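Local coordinates for methylocystis parvus OBBP MbnE (Methylocystis parvus OBBP, PDB 5ICQ), which probably binds methanobactin, a copper-chelating natural product, in the periplasm as a solute-binding protein of family 5, at residues I143-V148 with H179-D184; S224-V229 with G256-D261; R330-D335 with D491-I496. One frame throughout, in Å; residues are numbered along the deposited sequence.

Contact 1 of 3, residues I143-V148 with H179-D184; sequences ITAEDV and HRVAYD
Val181 of the strand meets two side chains of the helix start, Ala145 and Val148. Its CG2 methyl touches both. Ala145 CB lies 3.7 Å from Val181 CG2, and Val148 CB stands equally near to the same methyl. The two valines approach each other at a slant. With CG1 anti to the backbone N in Val148 (chi1 179°), that methyl is carried to the strand. There it meets both Val181 and the ring end of Tyr183. Val148 CG1 comes 3.6 Å from Tyr183 OH. The tyrosine thus touches this segment through its hydroxyl end, and its ring runs obliquely to the valine. Ala145 also rests against the strand backbone, with its CB 3.5 Å from Arg180 O. The segments meet by van der Waals packing, mostly of apolar side chains, and the contact is largely buried.

Polar bonds shape the helix start instead. Thr144 is the N-cap residue, and with Asp147 it forms a capping box. Thr144 N donates to Asp147 OD2 at 3.0 Å, nearly straight at 168°, and uses the anti lone pair of that oxygen. The return bond, from Glu146 N to Thr144 OG1, is weak. Asp147 OD1 is held separately by Lys205 N.

The contact packs the first turn of helix 145-158 on strand 180-184 of an antiparallel sheet. That strand runs between 126-131 and 172-175, antiparallel to both. Ala145 also touches Ala175 of strand 172-175, while the Tyr183 ring meets Phe152 further along the helix.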
# COMPACT_ATOMS: atom_id res chain seq x y z
N ILE A 143 -16.16 11.74 -24.41
CA ILE A 143 -16.60 11.10 -23.17
C ILE A 143 -17.88 11.79 -22.70
O ILE A 143 -17.94 13.02 -22.62
CB ILE A 143 -15.50 11.19 -22.10
CG1 ILE A 143 -14.20 10.58 -22.63
CG2 ILE A 143 -15.97 10.51 -20.81
CD1 ILE A 143 -13.05 10.54 -21.59
N THR A 144 -18.91 10.99 -22.38
CA THR A 144 -20.15 11.56 -21.85
C THR A 144 -20.55 10.84 -20.57
O THR A 144 -19.96 9.83 -20.18
CB THR A 144 -21.30 11.47 -22.87
OG1 THR A 144 -21.66 10.10 -23.08
CG2 THR A 144 -20.88 12.10 -24.21
N ALA A 145 -21.60 11.36 -19.92
CA ALA A 145 -22.11 10.73 -18.71
C ALA A 145 -22.49 9.27 -18.95
O ALA A 145 -22.38 8.44 -18.04
CB ALA A 145 -23.31 11.51 -18.16
N GLU A 146 -22.93 8.95 -20.17
CA GLU A 146 -23.26 7.57 -20.52
C GLU A 146 -22.07 6.64 -20.32
O GLU A 146 -22.24 5.50 -19.87
CB GLU A 146 -23.77 7.52 -21.97
CG GLU A 146 -24.16 6.13 -22.49
CD GLU A 146 -24.57 6.13 -23.97
OE1 GLU A 146 -24.00 6.93 -24.76
OE2 GLU A 146 -25.46 5.34 -24.35
N ASP A 147 -20.84 7.10 -20.63
CA ASP A 147 -19.66 6.27 -20.40
C ASP A 147 -19.39 6.08 -18.92
O ASP A 147 -18.96 5.00 -18.50
CB ASP A 147 -18.42 6.87 -21.08
CG ASP A 147 -18.56 6.94 -22.58
OD1 ASP A 147 -18.64 5.87 -23.21
OD2 ASP A 147 -18.59 8.07 -23.12
N VAL A 148 -19.59 7.12 -18.11
CA VAL A 148 -19.34 7.01 -16.68
C VAL A 148 -20.33 6.04 -16.04
O VAL A 148 -19.95 5.21 -15.20
CB VAL A 148 -19.41 8.39 -16.01
CG1 VAL A 148 -19.17 8.27 -14.49
CG2 VAL A 148 -18.39 9.33 -16.64
N HIS A 179 -23.45 15.83 -19.57
CA HIS A 179 -22.18 16.30 -19.01
C HIS A 179 -22.17 16.31 -17.48
O HIS A 179 -21.29 16.94 -16.89
CB HIS A 179 -21.85 17.69 -19.55
CG HIS A 179 -21.58 17.70 -21.02
ND1 HIS A 179 -22.45 18.26 -21.93
CD2 HIS A 179 -20.55 17.20 -21.74
CE1 HIS A 179 -21.96 18.11 -23.15
NE2 HIS A 179 -20.81 17.48 -23.06
N ARG A 180 -23.14 15.65 -16.84
CA ARG A 180 -23.19 15.58 -15.39
C ARG A 180 -23.52 14.16 -14.96
O ARG A 180 -24.39 13.52 -15.55
CB ARG A 180 -24.24 16.54 -14.82
CG ARG A 180 -23.82 18.00 -14.76
CD ARG A 180 -25.00 18.88 -14.35
NE ARG A 180 -24.60 20.25 -14.07
CZ ARG A 180 -24.40 21.19 -14.99
NH1 ARG A 180 -24.54 20.91 -16.27
NH2 ARG A 180 -24.04 22.42 -14.62
N VAL A 181 -22.83 13.67 -13.93
CA VAL A 181 -23.13 12.39 -13.30
C VAL A 181 -23.42 12.66 -11.83
O VAL A 181 -22.54 13.15 -11.10
CB VAL A 181 -21.98 11.38 -13.44
CG1 VAL A 181 -22.36 10.06 -12.77
CG2 VAL A 181 -21.62 11.18 -14.90
N ALA A 182 -24.63 12.33 -11.38
CA ALA A 182 -25.08 12.56 -10.01
C ALA A 182 -25.15 11.24 -9.26
O ALA A 182 -25.86 10.32 -9.68
CB ALA A 182 -26.45 13.25 -10.01
N TYR A 183 -24.42 11.16 -8.15
CA TYR A 183 -24.46 9.99 -7.27
C TYR A 183 -25.20 10.36 -5.98
O TYR A 183 -24.81 11.30 -5.28
CB TYR A 183 -23.06 9.49 -6.94
CG TYR A 183 -22.30 8.86 -8.09
CD1 TYR A 183 -22.61 7.58 -8.53
CD2 TYR A 183 -21.24 9.52 -8.70
CE1 TYR A 183 -21.91 6.99 -9.56
CE2 TYR A 183 -20.53 8.94 -9.74
CZ TYR A 183 -20.87 7.67 -10.16
OH TYR A 183 -20.17 7.09 -11.20
N ASP A 184 -26.26 9.60 -5.68
CA ASP A 184 -27.01 9.67 -4.43
C ASP A 184 -26.36 8.78 -3.37
O ASP A 184 -26.37 7.55 -3.50
CB ASP A 184 -28.45 9.28 -4.75
CG ASP A 184 -29.33 9.01 -3.51
OD1 ASP A 184 -28.86 8.72 -2.41
OD2 ASP A 184 -30.56 9.16 -3.65

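Contact 2 of 3, residues S224-V229 with G256-D261; sequences SGPYVV and GFYNFD
Tyr227 and Pro226 pack against Tyr258 where a loop runs into a mixed four-stranded beta-sheet. Tyr227 begins strand 227-233, an outermost strand of that sheet in this chain. The segment 256-261 belongs to the long connection between strands 237-242 and 262-268.

The side chain of Tyr227 can be followed outward. Its CB holds CG anti to the carbonyl carbon (chi1 -63°), and the ring then reaches across to the loop. Ring carbon CE2 comes 3.8 Å from Tyr258 CB, which lies obliquely to the Tyr227 ring. Across the ring, CE1 lies 3.2 Å from Phe260 O, which sits at the ring edge and in its plane. CZ is close to the same oxygen. At the tip, Tyr227 OH donates a hydrogen bond of 2.7 Å to Phe260 O. The donor is tilted 15° from the carbonyl plane. The hydroxyl also lies against the backbone of Tyr258, 3.4 Å from Tyr258 C. One hydrogen bond and this packing together hold the phenol end against the loop backbone.

Tyr258 is sandwiched between two aliphatic groups. Phe257 CB lies on one face, offset toward the rim. Pro226 CG lies on the opposite face, over the ring centre.

The loop has its own internal bond, from Asn259 ND2 to Gly256 O at 3.1 Å. Lys62 holds Asn259 OD1, and Trp605 O also accepts from ND2. Arg242 ties the loop to strand 237-242 by pairing with Asp261 OD1 and bonding Tyr258 O. The contact of Pro226 with the ring is a CH-pi interaction: Pro226 CG stands 3.4 Å from the centroid of the Tyr258 ring, only 9° off its normal.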
# COMPACT_ATOMS: atom_id res chain seq x y z
N SER A 224 -8.57 6.91 -22.72
CA SER A 224 -8.56 8.33 -23.01
C SER A 224 -7.25 9.00 -22.61
O SER A 224 -7.16 10.22 -22.68
CB SER A 224 -9.72 9.05 -22.32
OG SER A 224 -9.63 8.91 -20.91
N GLY A 225 -6.24 8.23 -22.19
CA GLY A 225 -5.04 8.79 -21.61
C GLY A 225 -4.00 9.20 -22.65
O GLY A 225 -4.21 9.12 -23.88
N PRO A 226 -2.86 9.67 -22.14
CA PRO A 226 -1.82 10.21 -23.03
C PRO A 226 -1.18 9.20 -23.96
O PRO A 226 -0.55 9.62 -24.93
CB PRO A 226 -0.78 10.76 -22.04
CG PRO A 226 -1.02 9.98 -20.77
CD PRO A 226 -2.52 9.85 -20.72
N TYR A 227 -1.26 7.90 -23.68
CA TYR A 227 -0.64 6.88 -24.50
C TYR A 227 -1.68 5.89 -25.01
O TYR A 227 -2.67 5.61 -24.33
CB TYR A 227 0.43 6.08 -23.73
CG TYR A 227 1.59 6.94 -23.29
CD1 TYR A 227 2.67 7.18 -24.14
CD2 TYR A 227 1.60 7.53 -22.03
CE1 TYR A 227 3.74 7.99 -23.74
CE2 TYR A 227 2.65 8.34 -21.63
CZ TYR A 227 3.72 8.56 -22.48
OH TYR A 227 4.75 9.37 -22.07
N VAL A 228 -1.41 5.35 -26.18
CA VAL A 228 -2.18 4.22 -26.70
C VAL A 228 -1.29 2.99 -26.71
O VAL A 228 -0.05 3.07 -26.70
CB VAL A 228 -2.73 4.49 -28.12
CG1 VAL A 228 -3.52 5.79 -28.14
CG2 VAL A 228 -1.59 4.53 -29.14
N VAL A 229 -1.94 1.82 -26.72
CA VAL A 229 -1.22 0.55 -26.78
C VAL A 229 -0.86 0.29 -28.24
O VAL A 229 -1.74 0.09 -29.08
CB VAL A 229 -2.05 -0.59 -26.20
CG1 VAL A 229 -1.30 -1.91 -26.37
CG2 VAL A 229 -2.32 -0.34 -24.73
N GLY A 256 3.49 18.67 -17.41
CA GLY A 256 4.76 18.17 -16.93
C GLY A 256 4.86 16.66 -16.87
O GLY A 256 5.96 16.14 -16.64
N PHE A 257 3.76 15.95 -17.05
CA PHE A 257 3.76 14.49 -17.03
C PHE A 257 3.73 13.97 -18.46
O PHE A 257 3.35 14.67 -19.39
CB PHE A 257 2.54 13.96 -16.26
CG PHE A 257 2.57 14.28 -14.79
CD1 PHE A 257 3.51 13.69 -13.95
CD2 PHE A 257 1.65 15.16 -14.24
CE1 PHE A 257 3.53 13.97 -12.59
CE2 PHE A 257 1.65 15.44 -12.87
CZ PHE A 257 2.59 14.85 -12.05
N TYR A 258 4.14 12.71 -18.61
CA TYR A 258 4.04 11.96 -19.87
C TYR A 258 4.92 12.59 -20.96
O TYR A 258 4.45 13.10 -21.98
CB TYR A 258 2.58 11.87 -20.34
CG TYR A 258 1.62 11.61 -19.22
CD1 TYR A 258 1.69 10.44 -18.48
CD2 TYR A 258 0.63 12.53 -18.92
CE1 TYR A 258 0.79 10.20 -17.46
CE2 TYR A 258 -0.26 12.31 -17.91
CZ TYR A 258 -0.19 11.15 -17.19
OH TYR A 258 -1.10 10.95 -16.18
N ASN A 259 6.21 12.51 -20.72
CA ASN A 259 7.18 13.20 -21.55
C ASN A 259 7.81 12.31 -22.61
O ASN A 259 8.12 12.80 -23.71
CB ASN A 259 8.25 13.81 -20.65
CG ASN A 259 7.63 14.72 -19.62
OD1 ASN A 259 6.89 15.63 -19.99
ND2 ASN A 259 7.83 14.41 -18.34
N PHE A 260 7.98 11.03 -22.32
CA PHE A 260 8.51 10.11 -23.31
C PHE A 260 7.51 9.93 -24.45
O PHE A 260 6.30 9.90 -24.23
CB PHE A 260 8.83 8.76 -22.67
CG PHE A 260 9.82 8.85 -21.55
CD1 PHE A 260 11.16 9.04 -21.83
CD2 PHE A 260 9.40 8.76 -20.22
CE1 PHE A 260 12.09 9.14 -20.80
CE2 PHE A 260 10.32 8.86 -19.19
CZ PHE A 260 11.67 9.05 -19.49
N ASP A 261 8.03 9.81 -25.67
CA ASP A 261 7.16 9.54 -26.81
C ASP A 261 6.70 8.09 -26.82
O ASP A 261 5.61 7.79 -27.32
CB ASP A 261 7.86 9.89 -28.12
CG ASP A 261 7.88 11.40 -28.40
OD1 ASP A 261 7.16 12.16 -27.72
OD2 ASP A 261 8.61 11.83 -29.33

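Contact 3 of 3, residues R330-D335 with D491-I496; sequences RALFKD and DFDMMI. With SO4 (sulfate ion), chain C.
Arg330 forms salt bridges with Asp491 and Asp493. Its chain is extended from CG to NE and carries the guanidinium across to both carboxylates. Arg330 NH1 reaches Asp493 OD1 at 2.9 Å, from above the carboxylate plane. Arg330 NH2 reaches Asp491 OD1 at 2.9 Å, on the anti side and 15° out of plane. Water 1 adds a second link: it accepts from Arg330 NH1 and donates to Asp491 OD1. Phe492 O lies over one guanidinium face without a hydrogen bond to it; Asn327 ND2 donates to this carbonyl.

Phe333 makes the ring contacts. It turns its edge to the backbone, with CE2 3.3 Å from Asp493 O. Its CZ is 4.4 Å from Met494 CE. Leu332 CG lies over the centre of one Phe333 face. Phe326 and Phe446 meet this ring edge-to-face, which places it among aromatic residues of the neighbouring strands.

A sulfate, probably from the crystallisation liquor, accepts a 2.8 Å bond at O4 from Ala331 N.

The network joins the loop before helix 336-343 to the residues just before strand 494-498. Asp493 OD2 is also bound by Glu447 N, so each oxygen of that carboxylate has a donor. The two carboxylates probably balance the guanidinium charge, and bonds at both NH1 and NH2 limit its rotation.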
# COMPACT_ATOMS: atom_id res chain seq x y z
N ARG A 330 -6.25 -19.05 19.50
CA ARG A 330 -5.82 -20.28 20.16
C ARG A 330 -5.36 -19.98 21.58
O ARG A 330 -4.69 -18.98 21.83
CB ARG A 330 -4.72 -20.96 19.33
CG ARG A 330 -5.23 -21.43 17.96
CD ARG A 330 -4.19 -22.20 17.15
NE ARG A 330 -4.82 -22.85 15.99
CZ ARG A 330 -4.18 -23.61 15.11
NH1 ARG A 330 -2.87 -23.83 15.22
NH2 ARG A 330 -4.85 -24.16 14.10
N ALA A 331 -5.72 -20.88 22.51
CA ALA A 331 -5.56 -20.60 23.93
C ALA A 331 -4.13 -20.22 24.30
O ALA A 331 -3.92 -19.38 25.18
CB ALA A 331 -6.01 -21.82 24.75
N LEU A 332 -3.14 -20.79 23.63
CA LEU A 332 -1.75 -20.52 24.01
C LEU A 332 -1.36 -19.06 23.80
O LEU A 332 -0.40 -18.61 24.43
CB LEU A 332 -0.79 -21.42 23.23
CG LEU A 332 -0.38 -21.00 21.83
CD1 LEU A 332 0.68 -21.96 21.30
CD2 LEU A 332 -1.57 -20.98 20.88
N PHE A 333 -2.06 -18.32 22.93
CA PHE A 333 -1.71 -16.92 22.64
C PHE A 333 -2.82 -15.95 23.03
O PHE A 333 -2.90 -14.84 22.48
CB PHE A 333 -1.34 -16.75 21.16
CG PHE A 333 0.01 -17.34 20.79
CD1 PHE A 333 1.07 -17.30 21.68
CD2 PHE A 333 0.20 -17.94 19.55
CE1 PHE A 333 2.31 -17.83 21.35
CE2 PHE A 333 1.45 -18.48 19.20
CZ PHE A 333 2.51 -18.42 20.10
N LYS A 334 -3.68 -16.32 23.97
CA LYS A 334 -4.79 -15.44 24.32
C LYS A 334 -4.39 -14.29 25.23
O LYS A 334 -5.12 -13.29 25.30
CB LYS A 334 -5.92 -16.25 24.96
CG LYS A 334 -6.73 -17.00 23.91
CD LYS A 334 -8.00 -17.60 24.49
CE LYS A 334 -8.78 -18.30 23.39
NZ LYS A 334 -10.08 -18.84 23.90
N ASP A 335 -3.26 -14.38 25.93
CA ASP A 335 -2.89 -13.39 26.94
C ASP A 335 -1.92 -12.36 26.33
O ASP A 335 -0.83 -12.73 25.90
CB ASP A 335 -2.27 -14.08 28.15
CG ASP A 335 -2.13 -13.15 29.37
OD1 ASP A 335 -1.86 -11.95 29.20
OD2 ASP A 335 -2.28 -13.64 30.51
N ASP A 491 -5.27 -21.73 10.21
CA ASP A 491 -4.74 -22.97 10.78
C ASP A 491 -3.23 -22.83 10.98
O ASP A 491 -2.40 -23.40 10.27
CB ASP A 491 -5.08 -24.16 9.89
CG ASP A 491 -4.53 -25.47 10.42
OD1 ASP A 491 -4.19 -25.54 11.63
OD2 ASP A 491 -4.41 -26.42 9.63
N PHE A 492 -2.89 -22.02 11.98
CA PHE A 492 -1.49 -21.78 12.34
C PHE A 492 -1.45 -21.29 13.79
O PHE A 492 -2.45 -20.78 14.31
CB PHE A 492 -0.83 -20.77 11.39
CG PHE A 492 -1.53 -19.42 11.34
CD1 PHE A 492 -1.26 -18.44 12.29
CD2 PHE A 492 -2.46 -19.15 10.34
CE1 PHE A 492 -1.92 -17.22 12.27
CE2 PHE A 492 -3.12 -17.91 10.30
CZ PHE A 492 -2.85 -16.95 11.26
N ASP A 493 -0.30 -21.49 14.43
CA ASP A 493 -0.05 -20.83 15.72
C ASP A 493 0.51 -19.43 15.50
O ASP A 493 0.08 -18.47 16.16
CB ASP A 493 0.96 -21.63 16.57
CG ASP A 493 0.45 -23.01 16.97
OD1 ASP A 493 -0.78 -23.19 17.14
OD2 ASP A 493 1.31 -23.91 17.13
N MET A 494 1.47 -19.32 14.59
CA MET A 494 2.14 -18.07 14.25
C MET A 494 2.53 -18.13 12.78
O MET A 494 2.87 -19.20 12.26
CB MET A 494 3.39 -17.87 15.12
CG MET A 494 4.21 -16.61 14.76
SD MET A 494 5.57 -16.35 15.93
CE MET A 494 4.67 -15.75 17.35
N MET A 495 2.47 -16.99 12.12
CA MET A 495 2.93 -16.90 10.74
C MET A 495 3.39 -15.47 10.54
O MET A 495 3.23 -14.62 11.42
CB MET A 495 1.84 -17.30 9.74
CG MET A 495 0.60 -16.42 9.75
SD MET A 495 -0.52 -16.85 8.37
CE MET A 495 0.32 -16.01 7.02
N ILE A 496 3.97 -15.19 9.38
CA ILE A 496 4.42 -13.83 9.08
C ILE A 496 3.34 -13.17 8.23
O ILE A 496 2.88 -13.75 7.25
CB ILE A 496 5.79 -13.83 8.38
CG1 ILE A 496 6.85 -14.25 9.40
CG2 ILE A 496 6.09 -12.45 7.80
CD1 ILE A 496 8.23 -14.52 8.81
S SO4 C . -7.31 -24.12 21.20
O1 SO4 C . -7.93 -24.21 19.87
O2 SO4 C . -7.82 -25.20 22.05
O3 SO4 C . -5.86 -24.25 21.06
O4 SO4 C . -7.64 -22.83 21.81
O HOH W 1 -1.66 -25.28 13.08

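From the N terminus, contact 1 closes a loop of 30 residues, more than half of them helical, and joins helix 145-158 to the antiparallel sheet. Contact 2 opens later and closes a 26-residue loop that includes strand 237-242, and ties the start of strand 227-233 to the loop before strand 262-268. These two are in series but touch in space: Ile143 CD1 packs on Ser224 CB at 3.7 Å. Contact 3 follows with the longest closure, 155 residues, and ties a loop after strand 322-326 to the residues leading into strand 494-498 of a third sheet. It lies across the chain's centre from both others, with contact centres about 49 Å away. The three loops neither nest nor cross.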